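Local coordinates for PTS system glucose-specific EIIA component (Mycoplasma capricolum, PDB 2GPR), which relays a phosphoryl group from phospho-HPr to the EIIB domain in the phosphotransferase system that imports and phosphorylates glucose, at residues D46-A58 and G66-I79. Numbering follows the deposited sequence.
Sequences DFHAPVSGKLVTA and GIQTKSGVEILLHI
One face of the Phe47 ring carries Ile79, whose CG1 sits 3.8 Å from the ring centroid and 15° off the normal, a CH-pi contact; CG2 of Ile79 reaches CZ at the rim. Leu77 CD1 approaches the ring obliquely and touches Phe47 CB. Further along, Pro50 CG packs on Ile75 CD1 at 3.6 Å. Val51 CG2 drops between Ile67, Thr69 and Ile75, touching the CG2 methyl of each. In Ile67, chi1 of -66° sets CG1 beside the backbone N, which puts CG2 anti to that N and against Gly53 CA at 3.5 Å.

From Gly53 the chain runs antiparallel to 66-68. Lys54 and Gln68 exchange two backbone hydrogen bonds, Lys54 N to Gln68 O being 2.7 Å. A classic beta bulge follows: Val56 and Thr57 both face Gly66, whose O takes a nearly straight hydrogen bond from Thr57 N (3.2 Å, 176°) and a weak one from Val56 N. Val56 CG2 lies against Gln68 CB at 3.5 Å.

Strand 64-68 lies between 53-57 and 74-78 in the antiparallel sheet, and 74-78 carries His78, probably the histidine that accepts the phosphoryl group. Strand 124-130 flanks 74-78, Ile126 touching Ile75 and Leu77, while strand 46-48 pairs with 106-110, whose Leu107 meets Leu77.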
loop_
_atom_site.group_PDB
_atom_site.type_symbol
_atom_site.label_atom_id
_atom_site.label_comp_id
_atom_site.label_asym_id
_atom_site.label_seq_id
_atom_site.Cartn_x
_atom_site.Cartn_y
_atom_site.Cartn_z
ATOM N N ASP A 46 -3.988 -2.549 11.529
ATOM C CA ASP A 46 -4.951 -2.236 10.509
ATOM C C ASP A 46 -4.361 -1.527 9.276
ATOM O O ASP A 46 -3.647 -0.537 9.349
ATOM C CB ASP A 46 -6.199 -1.595 11.089
ATOM C CG ASP A 46 -6.628 -2.298 12.385
ATOM O OD1 ASP A 46 -6.466 -3.604 12.349
ATOM O OD2 ASP A 46 -7.111 -1.721 13.356
ATOM N N PHE A 47 -4.591 -2.113 8.127
ATOM C CA PHE A 47 -4.145 -1.531 6.928
ATOM C C PHE A 47 -5.393 -1.077 6.232
ATOM O O PHE A 47 -6.372 -1.838 6.199
ATOM C CB PHE A 47 -3.330 -2.502 6.093
ATOM C CG PHE A 47 -1.977 -2.758 6.663
ATOM C CD1 PHE A 47 -1.845 -3.511 7.827
ATOM C CD2 PHE A 47 -0.836 -2.257 6.036
ATOM C CE1 PHE A 47 -0.581 -3.735 8.361
ATOM C CE2 PHE A 47 0.441 -2.462 6.562
ATOM C CZ PHE A 47 0.549 -3.167 7.760
ATOM N N HIS A 48 -5.388 0.199 5.775
ATOM C CA HIS A 48 -6.544 0.806 5.171
ATOM C C HIS A 48 -6.255 1.146 3.753
ATOM O O HIS A 48 -5.132 1.251 3.381
ATOM C CB HIS A 48 -6.945 2.107 5.911
ATOM C CG HIS A 48 -7.535 1.894 7.270
ATOM N ND1 HIS A 48 -6.739 1.698 8.379
ATOM C CD2 HIS A 48 -8.830 1.775 7.674
ATOM C CE1 HIS A 48 -7.559 1.497 9.423
ATOM N NE2 HIS A 48 -8.820 1.541 9.030
ATOM N N ALA A 49 -7.273 1.382 2.973
ATOM C CA ALA A 49 -7.082 1.801 1.634
ATOM C C ALA A 49 -6.440 3.218 1.541
ATOM O O ALA A 49 -6.895 4.206 2.137
ATOM C CB ALA A 49 -8.422 1.736 0.910
ATOM N N PRO A 50 -5.418 3.319 0.716
ATOM C CA PRO A 50 -4.681 4.559 0.452
ATOM C C PRO A 50 -5.397 5.522 -0.467
ATOM O O PRO A 50 -5.106 6.695 -0.486
ATOM C CB PRO A 50 -3.403 4.116 -0.243
ATOM C CG PRO A 50 -3.397 2.566 -0.306
ATOM C CD PRO A 50 -4.635 2.082 0.413
ATOM N N VAL A 51 -6.295 4.990 -1.278
ATOM C CA VAL A 51 -7.125 5.730 -2.224
ATOM C C VAL A 51 -8.461 5.020 -2.431
ATOM O O VAL A 51 -8.779 3.937 -1.871
ATOM C CB VAL A 51 -6.456 5.943 -3.578
ATOM C CG1 VAL A 51 -5.107 6.629 -3.426
ATOM C CG2 VAL A 51 -6.293 4.578 -4.256
ATOM N N SER A 52 -9.264 5.620 -3.255
ATOM C CA SER A 52 -10.509 5.012 -3.588
ATOM C C SER A 52 -10.418 4.400 -4.967
ATOM O O SER A 52 -9.788 4.949 -5.866
ATOM C CB SER A 52 -11.614 5.997 -3.470
ATOM O OG SER A 52 -11.464 6.604 -2.209
ATOM N N GLY A 53 -10.999 3.220 -5.124
ATOM C CA GLY A 53 -10.961 2.530 -6.415
ATOM C C GLY A 53 -11.507 1.143 -6.270
ATOM O O GLY A 53 -12.225 0.876 -5.304
ATOM N N LYS A 54 -11.161 0.275 -7.205
ATOM C CA LYS A 54 -11.596 -1.110 -7.206
ATOM C C LYS A 54 -10.499 -2.061 -6.804
ATOM O O LYS A 54 -9.360 -2.010 -7.317
ATOM C CB LYS A 54 -12.029 -1.504 -8.580
ATOM C CG LYS A 54 -13.314 -2.279 -8.548
ATOM C CD LYS A 54 -13.360 -3.321 -9.627
ATOM C CE LYS A 54 -13.120 -2.752 -11.002
ATOM N NZ LYS A 54 -13.442 -3.772 -12.009
ATOM N N LEU A 55 -10.841 -2.949 -5.891
ATOM C CA LEU A 55 -9.889 -3.956 -5.456
ATOM C C LEU A 55 -9.759 -4.929 -6.628
ATOM O O LEU A 55 -10.403 -5.992 -6.681
ATOM C CB LEU A 55 -10.446 -4.717 -4.239
ATOM C CG LEU A 55 -9.510 -4.919 -3.052
ATOM C CD1 LEU A 55 -10.214 -5.739 -1.973
ATOM C CD2 LEU A 55 -8.265 -5.662 -3.449
ATOM N N VAL A 56 -9.008 -4.510 -7.622
ATOM C CA VAL A 56 -8.816 -5.303 -8.820
ATOM C C VAL A 56 -7.936 -6.460 -8.532
ATOM O O VAL A 56 -8.062 -7.456 -9.183
ATOM C CB VAL A 56 -8.213 -4.495 -9.959
ATOM C CG1 VAL A 56 -7.916 -5.416 -11.139
ATOM C CG2 VAL A 56 -9.177 -3.365 -10.361
ATOM N N THR A 57 -7.019 -6.288 -7.557
ATOM C CA THR A 57 -6.084 -7.344 -7.134
ATOM C C THR A 57 -6.289 -7.772 -5.712
ATOM O O THR A 57 -5.950 -7.052 -4.816
ATOM C CB THR A 57 -4.626 -6.907 -7.124
ATOM O OG1 THR A 57 -4.119 -6.644 -8.424
ATOM C CG2 THR A 57 -3.839 -8.003 -6.438
ATOM N N ALA A 58 -6.677 -8.977 -5.477
ATOM C CA ALA A 58 -6.727 -9.394 -4.108
ATOM C C ALA A 58 -6.317 -10.840 -4.080
ATOM O O ALA A 58 -6.023 -11.379 -5.099
ATOM C CB ALA A 58 -8.091 -9.119 -3.473
ATOM N N GLY A 66 -4.660 -4.708 -4.475
ATOM C CA GLY A 66 -4.551 -3.879 -5.660
ATOM C C GLY A 66 -5.794 -3.013 -5.895
ATOM O O GLY A 66 -6.941 -3.481 -5.977
ATOM N N ILE A 67 -5.562 -1.708 -5.996
ATOM C CA ILE A 67 -6.659 -0.780 -6.145
ATOM C C ILE A 67 -6.471 -0.008 -7.392
ATOM O O ILE A 67 -5.381 0.466 -7.706
ATOM C CB ILE A 67 -6.870 0.135 -4.904
ATOM C CG1 ILE A 67 -7.322 -0.684 -3.668
ATOM C CG2 ILE A 67 -7.925 1.203 -5.218
ATOM C CD1 ILE A 67 -6.738 -0.254 -2.335
ATOM N N GLN A 68 -7.522 0.059 -8.139
ATOM C CA GLN A 68 -7.484 0.771 -9.375
ATOM C C GLN A 68 -8.484 1.904 -9.272
ATOM O O GLN A 68 -9.644 1.683 -8.968
ATOM C CB GLN A 68 -7.699 -0.227 -10.571
ATOM C CG GLN A 68 -7.937 0.343 -11.992
ATOM C CD GLN A 68 -8.827 -0.583 -12.840
ATOM O OE1 GLN A 68 -10.088 -0.504 -12.800
ATOM N NE2 GLN A 68 -8.186 -1.518 -13.559
ATOM N N THR A 69 -7.973 3.131 -9.373
ATOM C CA THR A 69 -8.796 4.327 -9.331
ATOM C C THR A 69 -9.521 4.504 -10.652
ATOM O O THR A 69 -9.217 3.852 -11.660
ATOM C CB THR A 69 -7.951 5.584 -9.082
ATOM O OG1 THR A 69 -7.128 5.832 -10.207
ATOM C CG2 THR A 69 -7.074 5.391 -7.858
ATOM N N LYS A 70 -10.456 5.425 -10.659
ATOM C CA LYS A 70 -11.191 5.666 -11.869
ATOM C C LYS A 70 -10.268 6.039 -13.049
ATOM O O LYS A 70 -10.586 5.769 -14.215
ATOM C CB LYS A 70 -12.347 6.635 -11.652
ATOM C CG LYS A 70 -11.893 8.066 -11.408
ATOM C CD LYS A 70 -12.955 8.990 -10.797
ATOM C CE LYS A 70 -13.345 8.645 -9.360
ATOM N NZ LYS A 70 -12.204 8.319 -8.490
ATOM N N SER A 71 -9.092 6.606 -12.717
ATOM C CA SER A 71 -8.069 7.046 -13.655
ATOM C C SER A 71 -7.219 5.916 -14.209
ATOM O O SER A 71 -6.297 6.099 -15.020
ATOM C CB SER A 71 -7.203 8.028 -12.968
ATOM O OG SER A 71 -7.571 8.020 -11.611
ATOM N N GLY A 72 -7.494 4.721 -13.795
ATOM C CA GLY A 72 -6.721 3.671 -14.364
ATOM C C GLY A 72 -5.404 3.431 -13.685
ATOM O O GLY A 72 -4.913 2.328 -13.750
ATOM N N VAL A 73 -4.826 4.438 -13.059
ATOM C CA VAL A 73 -3.602 4.207 -12.296
ATOM C C VAL A 73 -3.805 3.131 -11.181
ATOM O O VAL A 73 -4.746 3.128 -10.386
ATOM C CB VAL A 73 -3.101 5.503 -11.646
ATOM C CG1 VAL A 73 -3.795 6.722 -12.231
ATOM C CG2 VAL A 73 -3.252 5.482 -10.121
ATOM N N GLU A 74 -2.942 2.172 -11.122
ATOM C CA GLU A 74 -3.104 1.169 -10.092
ATOM C C GLU A 74 -2.031 1.277 -9.068
ATOM O O GLU A 74 -0.856 1.305 -9.402
ATOM C CB GLU A 74 -3.047 -0.294 -10.571
ATOM C CG GLU A 74 -4.421 -0.867 -10.933
ATOM C CD GLU A 74 -4.289 -1.898 -12.019
ATOM O OE1 GLU A 74 -4.121 -1.369 -13.201
ATOM O OE2 GLU A 74 -4.226 -3.075 -11.820
ATOM N N ILE A 75 -2.432 1.221 -7.831
ATOM C CA ILE A 75 -1.486 1.221 -6.805
ATOM C C ILE A 75 -1.566 -0.066 -5.996
ATOM O O ILE A 75 -2.643 -0.555 -5.625
ATOM C CB ILE A 75 -1.728 2.459 -6.006
ATOM C CG1 ILE A 75 -0.945 2.454 -4.735
ATOM C CG2 ILE A 75 -3.191 2.604 -5.677
ATOM C CD1 ILE A 75 -1.831 2.899 -3.583
ATOM N N LEU A 76 -0.422 -0.654 -5.736
ATOM C CA LEU A 76 -0.359 -1.860 -4.940
ATOM C C LEU A 76 0.150 -1.656 -3.483
ATOM O O LEU A 76 1.199 -1.051 -3.225
ATOM C CB LEU A 76 0.417 -2.951 -5.714
ATOM C CG LEU A 76 0.620 -4.271 -4.996
ATOM C CD1 LEU A 76 -0.450 -5.260 -5.420
ATOM C CD2 LEU A 76 1.968 -4.831 -5.427
ATOM N N LEU A 77 -0.630 -2.162 -2.530
ATOM C CA LEU A 77 -0.317 -2.238 -1.111
ATOM C C LEU A 77 0.080 -3.702 -0.872
ATOM O O LEU A 77 -0.669 -4.619 -1.195
ATOM C CB LEU A 77 -1.568 -1.932 -0.242
ATOM C CG LEU A 77 -1.369 -1.599 1.243
ATOM C CD1 LEU A 77 -2.406 -2.310 2.094
ATOM C CD2 LEU A 77 0.059 -1.711 1.802
ATOM N N HIS A 78 1.264 -3.919 -0.335
ATOM C CA HIS A 78 1.774 -5.212 -0.128
ATOM C C HIS A 78 2.332 -5.320 1.241
ATOM O O HIS A 78 3.351 -4.713 1.501
ATOM C CB HIS A 78 2.857 -5.389 -1.146
ATOM C CG HIS A 78 3.474 -6.738 -1.112
ATOM N ND1 HIS A 78 4.232 -7.142 -0.017
ATOM C CD2 HIS A 78 3.511 -7.721 -2.063
ATOM C CE1 HIS A 78 4.707 -8.336 -0.320
ATOM N NE2 HIS A 78 4.279 -8.725 -1.524
ATOM N N ILE A 79 1.609 -6.012 2.150
ATOM C CA ILE A 79 2.047 -6.096 3.502
ATOM C C ILE A 79 3.274 -6.935 3.648
ATOM O O ILE A 79 3.274 -8.090 3.250
ATOM C CB ILE A 79 0.983 -6.528 4.480
ATOM C CG1 ILE A 79 -0.162 -5.533 4.436
ATOM C CG2 ILE A 79 1.595 -6.577 5.906
ATOM C CD1 ILE A 79 -1.124 -5.796 3.307
#